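Local coordinates for CSE1 (Thermus thermophilus, PDB 4AN8), which is a subunit of the Cascade ribonucleoprotein complex and probably takes part in selecting foreign DNA during CRISPR adaptive immunity, at residues L173-V178 / M264-G269; Q113-P118 / P223-D228; N425-E430 / R474-G479; K393-E398 / Q491-L496; T342-G347 / I358-Y363. One frame throughout, in Å; residues are numbered along the deposited sequence.

Overall arrangement
The five contacts fall into three places. Interactions 1 and 2 touch, where Tyr176 and the 265-266 backbone pack on Leu117 or Pro118. Both mix apolar packing with bonds to backbone atoms and water bridges. Interactions 3 and 4 lie on the other side of the chain's centre from interaction 2, in the C-terminal helices. Helix 372-403 takes part in interaction 4 and backs interaction 3; helix 453-476 does the reverse. Interaction 3 is almost wholly apolar; interaction 4 sets a leucine-phenylalanine contact beside one of similar size by Glu492. Interaction 5 is central, about 6 Å from the chain's centre, and is a hydrogen-bonded strand pair. All five contacts are only partly buried.

Interaction 1: L173-V178 / M264-G269; sequences LRRYGV and MGYGPG. With ACT (acetate ion), chain D.
Arg175 and Gly267 mark the close approach of the two backbones, with CA atoms 5.7 Å apart. The short strands 173-175 and 264-268 run at 107° to each other, and no backbone hydrogen bond joins them. Residues Arg175 to Val178 form a type I' turn, closed by backbone bonds in both directions between its end residues. Opposite Val178 the strand carries two residues, Arg174 and Arg175, in a G1 beta bulge.

The polar link is from Arg175 NE to Tyr266 O, 2.7 Å long. The donor stands above the carbonyl plane, but the oxygen lies near the plane of the guanidinium. A bend at chi3 (72°) puts NE in this place. The same oxygen sits at the edge of the Tyr176 ring, 3.1 Å from CE2. One water accepts from Arg175 NH2 and Tyr266 N and also bonds Tyr176 OH, tying the three residues together.

Pro268 supplies the apolar surface. Val178 CG2 lies 3.6 Å from Pro268 CG, and Leu173 CD2 is 4.0 Å from Pro268 CB. Tyr176 CB comes up to Pro268 CD. The other branch of Leu173, CD1, reaches Tyr266 CE2 at 3.6 Å. Tyr266 OH bonds His164 NE2. Its contact with an acetate, probably from the crystallisation liquor, is weak and not settled.

The arrangement is a tight two-stranded beta hairpin, 171-175 with 178-181, laid across strand 261-273 of a separate mixed sheet. Side chains, not strand pairing, join the two.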
# COMPACT_ATOMS: atom_id res chain seq x y z
N LEU A 173 20.37 5.46 13.32
CA LEU A 173 19.69 6.47 14.12
C LEU A 173 20.68 7.22 15.03
O LEU A 173 20.76 8.45 15.00
CB LEU A 173 18.58 5.83 14.96
CG LEU A 173 17.86 6.76 15.94
CD1 LEU A 173 17.10 7.81 15.15
CD2 LEU A 173 16.92 6.01 16.87
N ARG A 174 21.41 6.48 15.86
CA ARG A 174 22.44 7.07 16.72
C ARG A 174 21.93 8.25 17.53
O ARG A 174 22.50 9.34 17.52
CB ARG A 174 23.68 7.44 15.91
CG ARG A 174 24.40 6.21 15.42
CD ARG A 174 25.61 6.52 14.59
NE ARG A 174 26.31 5.29 14.22
CZ ARG A 174 27.24 5.21 13.27
NH1 ARG A 174 27.60 6.29 12.59
NH2 ARG A 174 27.81 4.04 13.00
N ARG A 175 20.84 8.02 18.24
CA ARG A 175 20.27 9.03 19.12
C ARG A 175 19.72 8.37 20.37
O ARG A 175 19.20 7.24 20.33
CB ARG A 175 19.19 9.83 18.40
CG ARG A 175 19.68 10.60 17.17
CD ARG A 175 18.55 11.32 16.43
NE ARG A 175 18.05 12.48 17.16
CZ ARG A 175 18.54 13.70 17.04
NH1 ARG A 175 19.55 13.95 16.22
NH2 ARG A 175 18.03 14.70 17.76
N TYR A 176 19.87 9.08 21.49
CA TYR A 176 19.38 8.63 22.78
C TYR A 176 19.61 7.15 23.03
O TYR A 176 18.71 6.45 23.53
CB TYR A 176 17.91 9.01 22.95
CG TYR A 176 17.68 10.48 22.69
CD1 TYR A 176 18.02 11.43 23.64
CD2 TYR A 176 17.16 10.91 21.47
CE1 TYR A 176 17.85 12.78 23.39
CE2 TYR A 176 16.97 12.26 21.22
CZ TYR A 176 17.32 13.19 22.18
OH TYR A 176 17.16 14.53 21.94
N GLY A 177 20.81 6.68 22.70
CA GLY A 177 21.27 5.35 23.07
C GLY A 177 20.87 4.24 22.11
O GLY A 177 21.10 3.07 22.40
N VAL A 178 20.28 4.61 20.98
CA VAL A 178 19.84 3.63 20.00
C VAL A 178 20.65 3.82 18.72
O VAL A 178 20.60 4.88 18.08
CB VAL A 178 18.32 3.74 19.73
CG1 VAL A 178 17.87 2.76 18.66
CG2 VAL A 178 17.53 3.50 21.04
N MET A 264 12.06 19.44 14.43
CA MET A 264 11.49 18.45 15.33
C MET A 264 12.58 17.84 16.23
O MET A 264 13.72 17.66 15.81
CB MET A 264 10.81 17.35 14.52
CG MET A 264 11.74 16.55 13.64
SD MET A 264 10.81 15.34 12.64
CE MET A 264 12.12 14.63 11.66
N GLY A 265 12.20 17.52 17.47
CA GLY A 265 12.99 16.65 18.31
C GLY A 265 12.77 15.28 17.72
O GLY A 265 11.70 15.03 17.17
N TYR A 266 13.77 14.40 17.84
CA TYR A 266 13.74 13.12 17.16
C TYR A 266 14.55 12.06 17.93
O TYR A 266 15.66 12.32 18.37
CB TYR A 266 14.30 13.28 15.74
CG TYR A 266 14.00 12.11 14.82
CD1 TYR A 266 12.73 11.98 14.24
CD2 TYR A 266 14.95 11.14 14.54
CE1 TYR A 266 12.42 10.92 13.42
CE2 TYR A 266 14.65 10.06 13.70
CZ TYR A 266 13.37 9.96 13.15
OH TYR A 266 13.03 8.90 12.31
N GLY A 267 13.96 10.88 18.09
CA GLY A 267 14.64 9.76 18.74
C GLY A 267 13.94 8.43 18.47
O GLY A 267 13.04 8.35 17.65
N PRO A 268 14.34 7.37 19.18
CA PRO A 268 13.64 6.08 19.08
C PRO A 268 12.24 6.30 19.71
O PRO A 268 12.15 7.22 20.51
CB PRO A 268 14.52 5.18 19.93
CG PRO A 268 15.07 6.13 21.01
CD PRO A 268 15.27 7.43 20.33
N GLY A 269 11.17 5.57 19.43
CA GLY A 269 11.09 4.29 18.79
C GLY A 269 10.58 3.31 19.85
O GLY A 269 11.32 2.97 20.74
C ACT D . 15.36 6.10 10.63
O ACT D . 14.13 5.92 10.40
OXT ACT D . 15.65 7.14 11.31
CH3 ACT D . 16.41 5.15 10.14
O HOH W 1 15.91 15.43 19.46

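Interaction 2: Q113-P118 / P223-D228; sequences QVADLP and PLRLGD
Leu224 and Val114 bring the two segments side by side, with CA atoms 5.6 Å apart. Here the type I beta turn from Val114 to Leu117 meets the chain that leads into the short, weakly bonded helix 226-229. Leu224 O lies 2.8 Å from a water that accepts from Ala115 N, so the backbones meet partly through solvent. Val114 CG1 also packs near Leu224 O.

Arg225 starts away from the turn, yet its aliphatic part lies on Asp116. A bend at chi2 (-72°) places CD, which comes 3.3 Å from Asp116 OD2. Farther out, NH1 passes 3.3 Å from Ala115 CB. Asp116 OD2 and Arg225 NE are too far apart for a salt bridge. The guanidinium has its ion pair elsewhere, with Glu108 through NH2.

Leu226 has the direct polar bond. Its N donates to Asp116 OD1 over 2.7 Å, on the syn side and 16° out of the carboxylate plane. Asp116 CG sits between its own backbone N and carbonyl carbon (chi1 56°), the crowded position, which puts CG on the side of this N-H. The Leu226 methyls divide: CD2 lies 3.6 Å from Pro118 CD, and CD1 meets Leu117 CD2.

At Gly227 a further water accepts from the backbone N at 2.9 Å and donates to Asp116 OD2.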
# COMPACT_ATOMS: atom_id res chain seq x y z
N GLN A 113 3.45 11.69 19.44
CA GLN A 113 4.73 12.34 19.68
C GLN A 113 5.21 12.11 21.12
O GLN A 113 4.53 11.46 21.90
CB GLN A 113 4.62 13.83 19.36
CG GLN A 113 4.27 14.11 17.91
CD GLN A 113 3.81 15.52 17.71
OE1 GLN A 113 4.60 16.45 17.77
NE2 GLN A 113 2.52 15.70 17.47
N VAL A 114 6.38 12.63 21.45
CA VAL A 114 6.98 12.43 22.77
C VAL A 114 7.15 13.81 23.38
O VAL A 114 7.96 14.61 22.88
CB VAL A 114 8.37 11.75 22.67
CG1 VAL A 114 8.96 11.49 24.08
CG2 VAL A 114 8.30 10.45 21.85
N ALA A 115 6.39 14.09 24.43
CA ALA A 115 6.28 15.44 24.95
C ALA A 115 7.61 15.98 25.45
O ALA A 115 7.84 17.18 25.37
CB ALA A 115 5.24 15.50 26.06
N ASP A 116 8.47 15.11 25.96
CA ASP A 116 9.71 15.57 26.56
C ASP A 116 10.99 15.28 25.77
O ASP A 116 12.08 15.26 26.33
CB ASP A 116 9.86 15.06 28.00
CG ASP A 116 9.77 13.55 28.11
OD1 ASP A 116 9.85 12.87 27.06
OD2 ASP A 116 9.63 13.04 29.23
N LEU A 117 10.85 15.04 24.46
CA LEU A 117 12.02 15.08 23.60
C LEU A 117 12.56 16.49 23.74
O LEU A 117 11.80 17.44 23.71
CB LEU A 117 11.64 14.80 22.15
CG LEU A 117 11.78 13.36 21.68
CD1 LEU A 117 11.19 13.17 20.26
CD2 LEU A 117 13.24 12.92 21.75
N PRO A 118 13.87 16.63 23.93
CA PRO A 118 14.49 17.96 23.98
C PRO A 118 14.32 18.75 22.68
O PRO A 118 14.28 18.16 21.61
CB PRO A 118 15.98 17.65 24.22
CG PRO A 118 16.11 16.15 24.15
CD PRO A 118 14.77 15.57 24.42
N PRO A 223 0.78 8.60 27.48
CA PRO A 223 1.73 9.22 26.55
C PRO A 223 3.13 8.68 26.79
O PRO A 223 3.46 8.27 27.89
CB PRO A 223 1.66 10.72 26.89
CG PRO A 223 0.86 10.82 28.15
CD PRO A 223 0.01 9.60 28.25
N LEU A 224 3.93 8.65 25.75
CA LEU A 224 5.25 8.05 25.86
C LEU A 224 6.19 9.12 26.31
O LEU A 224 6.02 10.28 25.94
CB LEU A 224 5.69 7.49 24.50
CG LEU A 224 4.82 6.37 23.93
CD1 LEU A 224 5.20 6.06 22.48
CD2 LEU A 224 4.90 5.13 24.79
N ARG A 225 7.19 8.74 27.11
CA ARG A 225 8.19 9.70 27.59
C ARG A 225 9.58 9.29 27.10
O ARG A 225 9.82 8.12 26.80
CB ARG A 225 8.15 9.77 29.10
CG ARG A 225 6.80 10.22 29.64
CD ARG A 225 6.59 11.71 29.37
NE ARG A 225 5.37 12.22 29.97
CZ ARG A 225 4.37 12.79 29.29
NH1 ARG A 225 4.46 12.94 27.97
NH2 ARG A 225 3.29 13.22 29.94
N LEU A 226 10.49 10.25 27.01
CA LEU A 226 11.82 9.95 26.51
C LEU A 226 12.50 8.84 27.31
O LEU A 226 13.14 7.93 26.73
CB LEU A 226 12.69 11.21 26.51
CG LEU A 226 14.11 10.94 25.98
CD1 LEU A 226 14.08 10.17 24.63
CD2 LEU A 226 14.89 12.22 25.86
N GLY A 227 12.33 8.89 28.64
CA GLY A 227 12.92 7.91 29.52
C GLY A 227 12.47 6.49 29.24
O GLY A 227 13.19 5.53 29.56
N ASP A 228 11.30 6.33 28.62
CA ASP A 228 10.83 4.98 28.27
C ASP A 228 11.36 4.48 26.94
O ASP A 228 11.25 3.31 26.62
CB ASP A 228 9.30 4.90 28.30
CG ASP A 228 8.73 5.15 29.68
OD1 ASP A 228 9.05 4.38 30.62
OD2 ASP A 228 7.97 6.12 29.83
O HOH W 2 2.11 9.17 22.93
O HOH W 3 4.31 12.32 25.16
O HOH W 4 11.15 11.20 29.99

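Interaction 3: N425-E430 / R474-G479; sequences NSLPLE and RFLGTG
Phe475 and Leu427 meet across this contact, and their first torsions set the two CG atoms. Phe475 CG is anti to its backbone N (chi1 178°), and Leu427 CG is anti to its carbonyl carbon (chi1 -61°). Leu427 CD2 then does the touching at the ring. The contact belongs to the C-terminal helical bundle of Cse1. It sets the break between helices 417-426 and 429-446 against the end of helix 453-476.

Each segment holds a helix end. Leu427 is the first residue to leave helical geometry after 417-426, and Pro428 takes the N-cap position of the next helix. On the other side, Gly477 leaves helix 453-476, and a type I beta turn runs from Leu476 to Gly479.

The packing is apolar, and no hydrogen bond crosses it. Leu427 CD2 lies 4.1 Å from both CD1 and CE1 of Phe475, and the two side chains cross at about a right angle. Pro428 CD approaches from the same side of the ring plane, 4.4 Å from Phe475 CD2. Leucine and proline thus meet different rim atoms.

Leu427 and Leu476 both also rest on Val399 of helix 372-403. Helix 372-403 therefore backs the junction, and the leucines form its buried part. Pro428 touches Thr472, one turn back from Phe475. The phenylalanine is more open and also touches a crystal neighbour.

Ser426 OG bonds Leu423 O within its own helix. Across the contact it lies 3.9 Å from Phe475 CZ. Leu427 CD2 completes the packing at 4.2 Å from Leu476 CD2.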
# COMPACT_ATOMS: atom_id res chain seq x y z
N ASN A 425 19.69 -6.20 -21.94
CA ASN A 425 18.92 -5.22 -21.20
C ASN A 425 18.37 -4.12 -22.11
O ASN A 425 17.25 -3.65 -21.91
CB ASN A 425 19.76 -4.61 -20.08
CG ASN A 425 20.11 -5.62 -19.00
OD1 ASN A 425 19.86 -6.81 -19.15
ND2 ASN A 425 20.68 -5.13 -17.90
N SER A 426 19.16 -3.73 -23.11
CA SER A 426 18.75 -2.66 -24.01
C SER A 426 17.69 -3.10 -25.02
O SER A 426 16.95 -2.27 -25.55
CB SER A 426 19.96 -2.06 -24.74
OG SER A 426 20.35 -2.86 -25.85
N LEU A 427 17.60 -4.41 -25.27
CA LEU A 427 16.58 -4.93 -26.17
C LEU A 427 15.21 -4.65 -25.56
O LEU A 427 15.02 -4.87 -24.37
CB LEU A 427 16.76 -6.43 -26.39
CG LEU A 427 18.08 -6.89 -27.04
CD1 LEU A 427 18.21 -8.41 -26.94
CD2 LEU A 427 18.17 -6.44 -28.49
N PRO A 428 14.27 -4.15 -26.36
CA PRO A 428 12.93 -3.79 -25.88
C PRO A 428 11.98 -4.98 -25.69
O PRO A 428 10.80 -4.77 -25.42
CB PRO A 428 12.38 -2.92 -27.02
CG PRO A 428 13.10 -3.41 -28.24
CD PRO A 428 14.48 -3.77 -27.77
N LEU A 429 12.48 -6.20 -25.80
CA LEU A 429 11.58 -7.35 -25.85
C LEU A 429 10.78 -7.59 -24.54
O LEU A 429 9.54 -7.62 -24.55
CB LEU A 429 12.35 -8.60 -26.28
CG LEU A 429 11.49 -9.83 -26.53
CD1 LEU A 429 10.54 -9.55 -27.65
CD2 LEU A 429 12.38 -11.04 -26.84
N GLU A 430 11.47 -7.75 -23.42
CA GLU A 430 10.81 -8.10 -22.17
C GLU A 430 10.04 -6.92 -21.60
O GLU A 430 8.91 -7.07 -21.12
CB GLU A 430 11.82 -8.59 -21.14
CG GLU A 430 12.41 -9.96 -21.42
CD GLU A 430 13.49 -10.30 -20.41
OE1 GLU A 430 13.14 -10.70 -19.27
OE2 GLU A 430 14.68 -10.12 -20.75
N ARG A 474 12.81 -4.05 -35.34
CA ARG A 474 13.12 -2.67 -35.66
C ARG A 474 14.49 -2.27 -35.12
O ARG A 474 15.26 -1.59 -35.80
CB ARG A 474 12.03 -1.75 -35.08
CG ARG A 474 11.94 -0.40 -35.74
CD ARG A 474 10.93 0.49 -35.04
NE ARG A 474 9.56 0.05 -35.24
CZ ARG A 474 8.72 -0.21 -34.24
NH1 ARG A 474 9.13 -0.07 -32.98
NH2 ARG A 474 7.48 -0.62 -34.49
N PHE A 475 14.81 -2.73 -33.92
CA PHE A 475 16.10 -2.44 -33.30
C PHE A 475 17.20 -3.26 -33.96
O PHE A 475 18.29 -2.75 -34.26
CB PHE A 475 16.02 -2.76 -31.80
CG PHE A 475 17.30 -2.55 -31.05
CD1 PHE A 475 18.40 -3.37 -31.27
CD2 PHE A 475 17.41 -1.53 -30.12
CE1 PHE A 475 19.58 -3.17 -30.57
CE2 PHE A 475 18.58 -1.33 -29.41
CZ PHE A 475 19.67 -2.15 -29.64
N LEU A 476 16.93 -4.54 -34.18
CA LEU A 476 17.93 -5.42 -34.77
C LEU A 476 18.20 -5.11 -36.25
O LEU A 476 19.27 -5.43 -36.76
CB LEU A 476 17.50 -6.88 -34.62
CG LEU A 476 17.48 -7.38 -33.17
CD1 LEU A 476 16.94 -8.81 -33.10
CD2 LEU A 476 18.87 -7.28 -32.54
N GLY A 477 17.24 -4.49 -36.92
CA GLY A 477 17.34 -4.32 -38.36
C GLY A 477 18.23 -3.19 -38.85
O GLY A 477 18.21 -2.89 -40.03
N THR A 478 19.01 -2.59 -37.96
CA THR A 478 19.77 -1.39 -38.32
C THR A 478 21.28 -1.59 -38.43
O THR A 478 22.00 -0.69 -38.86
CB THR A 478 19.52 -0.23 -37.31
OG1 THR A 478 20.15 -0.53 -36.05
CG2 THR A 478 18.02 0.02 -37.11
N GLY A 479 21.77 -2.74 -37.99
CA GLY A 479 23.19 -3.01 -38.06
C GLY A 479 23.42 -4.34 -38.76
O GLY A 479 22.60 -5.25 -38.65

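Interaction 4: K393-E398 / Q491-L496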
# COMPACT_ATOMS: atom_id res chain seq x y z
N LYS A 393 12.42 -13.99 -22.43
CA LYS A 393 13.69 -13.69 -21.77
C LYS A 393 14.82 -14.55 -22.36
O LYS A 393 15.96 -14.10 -22.52
CB LYS A 393 13.57 -13.91 -20.26
CG LYS A 393 14.86 -13.70 -19.48
CD LYS A 393 14.67 -14.13 -18.03
CE LYS A 393 15.92 -13.91 -17.18
NZ LYS A 393 16.30 -12.46 -17.04
N HIS A 394 14.51 -15.80 -22.67
CA HIS A 394 15.52 -16.69 -23.21
C HIS A 394 15.88 -16.24 -24.62
O HIS A 394 17.05 -16.18 -25.00
CB HIS A 394 15.03 -18.14 -23.21
CG HIS A 394 16.02 -19.11 -23.78
ND1 HIS A 394 15.80 -19.80 -24.95
CD2 HIS A 394 17.24 -19.48 -23.34
CE1 HIS A 394 16.84 -20.57 -25.21
NE2 HIS A 394 17.73 -20.40 -24.25
N LEU A 395 14.85 -15.91 -25.39
CA LEU A 395 15.05 -15.37 -26.73
C LEU A 395 16.01 -14.17 -26.67
O LEU A 395 17.00 -14.12 -27.41
CB LEU A 395 13.71 -14.98 -27.32
CG LEU A 395 13.59 -14.95 -28.84
CD1 LEU A 395 12.18 -14.54 -29.27
CD2 LEU A 395 14.59 -13.99 -29.41
N ALA A 396 15.74 -13.22 -25.76
CA ALA A 396 16.57 -12.02 -25.63
C ALA A 396 18.02 -12.36 -25.29
O ALA A 396 18.94 -11.74 -25.80
CB ALA A 396 15.99 -11.05 -24.59
N GLN A 397 18.21 -13.36 -24.44
CA GLN A 397 19.55 -13.85 -24.13
C GLN A 397 20.28 -14.41 -25.36
O GLN A 397 21.45 -14.12 -25.58
CB GLN A 397 19.50 -14.92 -23.03
CG GLN A 397 19.48 -14.37 -21.63
CD GLN A 397 18.90 -15.35 -20.63
OE1 GLN A 397 18.58 -16.49 -20.98
NE2 GLN A 397 18.74 -14.91 -19.39
N GLU A 398 19.57 -15.22 -26.16
CA GLU A 398 20.16 -15.81 -27.36
C GLU A 398 20.47 -14.73 -28.43
O GLU A 398 21.47 -14.81 -29.14
CB GLU A 398 19.27 -16.91 -27.93
CG GLU A 398 19.17 -18.15 -27.05
CD GLU A 398 20.43 -19.01 -27.06
OE1 GLU A 398 21.44 -18.61 -26.45
OE2 GLU A 398 20.41 -20.10 -27.69
N GLN A 491 13.15 -17.09 -35.87
CA GLN A 491 12.79 -18.50 -35.90
C GLN A 491 12.34 -18.97 -34.52
O GLN A 491 11.29 -19.61 -34.39
CB GLN A 491 13.95 -19.36 -36.41
CG GLN A 491 14.19 -19.20 -37.91
CD GLN A 491 15.32 -20.08 -38.43
OE1 GLN A 491 15.85 -20.93 -37.72
NE2 GLN A 491 15.69 -19.86 -39.69
N GLU A 492 13.12 -18.64 -33.50
CA GLU A 492 12.81 -18.98 -32.10
C GLU A 492 11.49 -18.33 -31.68
O GLU A 492 10.64 -18.97 -31.07
CB GLU A 492 13.94 -18.53 -31.18
CG GLU A 492 13.86 -19.07 -29.76
CD GLU A 492 15.18 -18.89 -29.00
OE1 GLU A 492 16.15 -18.36 -29.58
OE2 GLU A 492 15.25 -19.29 -27.81
N PHE A 493 11.33 -17.06 -32.03
CA PHE A 493 10.10 -16.37 -31.70
C PHE A 493 8.92 -17.08 -32.34
O PHE A 493 7.82 -17.07 -31.80
CB PHE A 493 10.13 -14.91 -32.14
CG PHE A 493 8.85 -14.19 -31.88
CD1 PHE A 493 8.60 -13.63 -30.63
CD2 PHE A 493 7.89 -14.08 -32.87
CE1 PHE A 493 7.42 -12.97 -30.38
CE2 PHE A 493 6.69 -13.43 -32.62
CZ PHE A 493 6.46 -12.87 -31.37
N GLY A 494 9.15 -17.69 -33.49
CA GLY A 494 8.11 -18.45 -34.17
C GLY A 494 7.73 -19.66 -33.34
O GLY A 494 6.55 -19.91 -33.11
N ARG A 495 8.73 -20.40 -32.89
CA ARG A 495 8.49 -21.50 -31.96
C ARG A 495 7.60 -21.07 -30.79
O ARG A 495 6.56 -21.70 -30.55
CB ARG A 495 9.82 -22.05 -31.42
CG ARG A 495 10.19 -23.40 -31.98
CD ARG A 495 11.47 -23.95 -31.34
NE ARG A 495 12.63 -23.07 -31.54
CZ ARG A 495 13.30 -22.95 -32.68
NH1 ARG A 495 12.91 -23.63 -33.76
NH2 ARG A 495 14.34 -22.14 -32.75
N LEU A 496 7.99 -20.01 -30.08
CA LEU A 496 7.25 -19.54 -28.91
C LEU A 496 5.77 -19.30 -29.19
O LEU A 496 4.91 -19.78 -28.45
CB LEU A 496 7.88 -18.27 -28.32
CG LEU A 496 9.08 -18.45 -27.39
CD1 LEU A 496 9.60 -17.11 -26.92
CD2 LEU A 496 8.70 -19.31 -26.20
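Leu395 packs against Phe493 where helices 372-403 and 483-499 run antiparallel. The short segments are at 171°, with axes 10.3 Å apart. Leu395 CD1 lies 3.5 Å from Phe493 CB and stands at the edge of the phenyl ring, in its plane. The same methyl is 4.3 Å from Leu496 CD1.

Beside this apolar patch, Glu492 stretches across to the first helix. Its CG is anti to the backbone N (chi1 -168°), and the chain stays extended beyond it. OE2 comes 3.0 Å from His394 ND1, with ring and carboxylate planes 68° apart. OE1 lies 3.8 Å from Glu398 CB.

Neighbouring groups pack round these side chains. Glu398 CG covers one face of the His394 ring, 3.7 Å above it and offset toward the rim. Helix 453-476 backs the apolar side: Trp469 stacks on the Phe493 ring and also touches Leu395.

The contact thus has a buried leucine-phenylalanine side and a polar side nearer solvent. Glu398 OE2 and Glu492 OE1 are 5.0 Å apart. The nearby carboxylate of Glu492, with Glu398 also on this side, would tend to favour the protonated form of His394.

Interaction 5: T342-G347 / I358-Y363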
# COMPACT_ATOMS: atom_id res chain seq x y z
N THR A 342 -13.43 -0.67 -6.60
CA THR A 342 -12.10 -0.94 -7.15
C THR A 342 -11.09 -1.36 -6.09
O THR A 342 -11.40 -1.37 -4.90
CB THR A 342 -11.51 0.24 -7.94
OG1 THR A 342 -11.11 1.26 -7.03
CG2 THR A 342 -12.50 0.80 -8.91
N LEU A 343 -9.88 -1.70 -6.52
CA LEU A 343 -8.81 -2.04 -5.58
C LEU A 343 -7.63 -1.12 -5.78
O LEU A 343 -7.04 -1.07 -6.88
CB LEU A 343 -8.37 -3.48 -5.78
CG LEU A 343 -7.21 -4.07 -4.97
CD1 LEU A 343 -7.55 -4.15 -3.46
CD2 LEU A 343 -6.83 -5.45 -5.52
N ARG A 344 -7.27 -0.37 -4.73
CA ARG A 344 -6.03 0.40 -4.78
C ARG A 344 -4.90 -0.33 -4.06
O ARG A 344 -5.11 -0.89 -2.98
CB ARG A 344 -6.23 1.77 -4.19
CG ARG A 344 -7.28 2.55 -4.91
CD ARG A 344 -7.21 3.97 -4.52
NE ARG A 344 -7.88 4.81 -5.51
CZ ARG A 344 -7.58 6.08 -5.72
NH1 ARG A 344 -6.61 6.65 -5.00
NH2 ARG A 344 -8.23 6.78 -6.63
N VAL A 345 -3.73 -0.36 -4.66
CA VAL A 345 -2.55 -0.86 -3.97
C VAL A 345 -1.62 0.31 -3.70
O VAL A 345 -1.29 1.07 -4.60
CB VAL A 345 -1.82 -1.95 -4.76
CG1 VAL A 345 -0.61 -2.45 -3.95
CG2 VAL A 345 -2.78 -3.11 -5.10
N LEU A 346 -1.24 0.47 -2.43
CA LEU A 346 -0.39 1.57 -1.98
C LEU A 346 0.83 1.03 -1.23
O LEU A 346 0.71 0.10 -0.44
CB LEU A 346 -1.17 2.49 -1.05
CG LEU A 346 -2.56 2.93 -1.50
CD1 LEU A 346 -3.30 3.67 -0.37
CD2 LEU A 346 -2.48 3.77 -2.77
N GLY A 347 1.99 1.62 -1.46
CA GLY A 347 3.20 1.21 -0.76
C GLY A 347 4.49 1.81 -1.32
O GLY A 347 4.46 2.62 -2.24
N ILE A 358 7.58 5.28 -4.70
CA ILE A 358 6.32 5.25 -4.00
C ILE A 358 5.24 5.10 -5.06
O ILE A 358 5.25 5.80 -6.06
CB ILE A 358 6.21 6.52 -3.15
CG1 ILE A 358 7.01 6.32 -1.87
CG2 ILE A 358 4.82 6.84 -2.80
CD1 ILE A 358 7.48 7.59 -1.28
N ARG A 359 4.34 4.14 -4.88
CA ARG A 359 3.43 3.78 -5.95
C ARG A 359 1.99 3.62 -5.50
O ARG A 359 1.72 3.12 -4.40
CB ARG A 359 3.90 2.50 -6.64
CG ARG A 359 4.79 2.77 -7.83
CD ARG A 359 5.66 1.58 -8.23
NE ARG A 359 4.90 0.37 -8.52
CZ ARG A 359 5.47 -0.82 -8.72
NH1 ARG A 359 6.80 -0.92 -8.66
NH2 ARG A 359 4.73 -1.90 -8.97
N ARG A 360 1.08 4.04 -6.39
CA ARG A 360 -0.35 3.83 -6.28
C ARG A 360 -0.81 3.00 -7.48
O ARG A 360 -0.69 3.42 -8.63
CB ARG A 360 -1.09 5.17 -6.24
CG ARG A 360 -2.61 5.10 -6.44
CD ARG A 360 -3.37 6.25 -5.74
NE ARG A 360 -2.62 7.50 -5.81
CZ ARG A 360 -2.41 8.34 -4.79
NH1 ARG A 360 -2.89 8.10 -3.59
NH2 ARG A 360 -1.70 9.43 -5.00
N GLU A 361 -1.33 1.80 -7.23
CA GLU A 361 -1.89 1.03 -8.33
C GLU A 361 -3.40 0.81 -8.19
O GLU A 361 -3.90 0.65 -7.10
CB GLU A 361 -1.14 -0.28 -8.53
CG GLU A 361 -0.11 -0.13 -9.61
CD GLU A 361 1.08 -1.02 -9.40
OE1 GLU A 361 0.87 -2.23 -9.11
OE2 GLU A 361 2.21 -0.51 -9.53
N VAL A 362 -4.10 0.84 -9.31
CA VAL A 362 -5.54 0.71 -9.29
C VAL A 362 -5.94 -0.51 -10.14
O VAL A 362 -5.46 -0.69 -11.26
CB VAL A 362 -6.22 1.99 -9.81
CG1 VAL A 362 -7.73 1.90 -9.63
CG2 VAL A 362 -5.69 3.20 -9.07
N TYR A 363 -6.80 -1.36 -9.58
CA TYR A 363 -7.27 -2.54 -10.30
C TYR A 363 -8.77 -2.64 -10.13
O TYR A 363 -9.31 -2.14 -9.15
CB TYR A 363 -6.62 -3.81 -9.77
CG TYR A 363 -5.13 -3.83 -9.92
CD1 TYR A 363 -4.56 -4.18 -11.13
CD2 TYR A 363 -4.30 -3.47 -8.87
CE1 TYR A 363 -3.20 -4.18 -11.30
CE2 TYR A 363 -2.93 -3.47 -9.02
CZ TYR A 363 -2.38 -3.82 -10.24
OH TYR A 363 -1.01 -3.83 -10.41
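Val345 and Glu361 form a hydrogen-bonded pair in the antiparallel beta hairpin of strands 342-351 and 354-364. Backbone bonds come first. Hydrogen-bonded pairs are Leu343 with Tyr363, Val345 with Glu361 and Gly347 with Arg359. Val345 N donates to Glu361 O at 2.6 Å, and Glu361 N returns to Val345 O at 2.7 Å. The bond from Gly347 N to Arg359 O is weak.

Apolar packing lies on the face of Leu343, Val345 and Tyr363. Val345 CG2 stands 3.9 Å from Tyr363 CE2, at the ring edge.

Charged groups lie on both faces. On the Tyr363 face, Arg359 NE and NH2 both grip Glu361 OE2, side-on, with NH2 at 2.9 Å. Tyr363 OH donates to Glu361 OE1 at 2.8 Å from above the carboxylate plane. On the opposite face, Arg344 and Arg360 lie side by side. Arg344 NH1 is 3.3 Å from Arg360 CD and 4.2 Å from Arg360 NE. Leu346 CD2 packs on Arg360 CG.

Each of these two arginines has a salt bridge to Glu53 of helix 50-67, one to each carboxylate oxygen. That shared acid probably offsets the repulsion between them. It also ties this face of the hairpin to the helix.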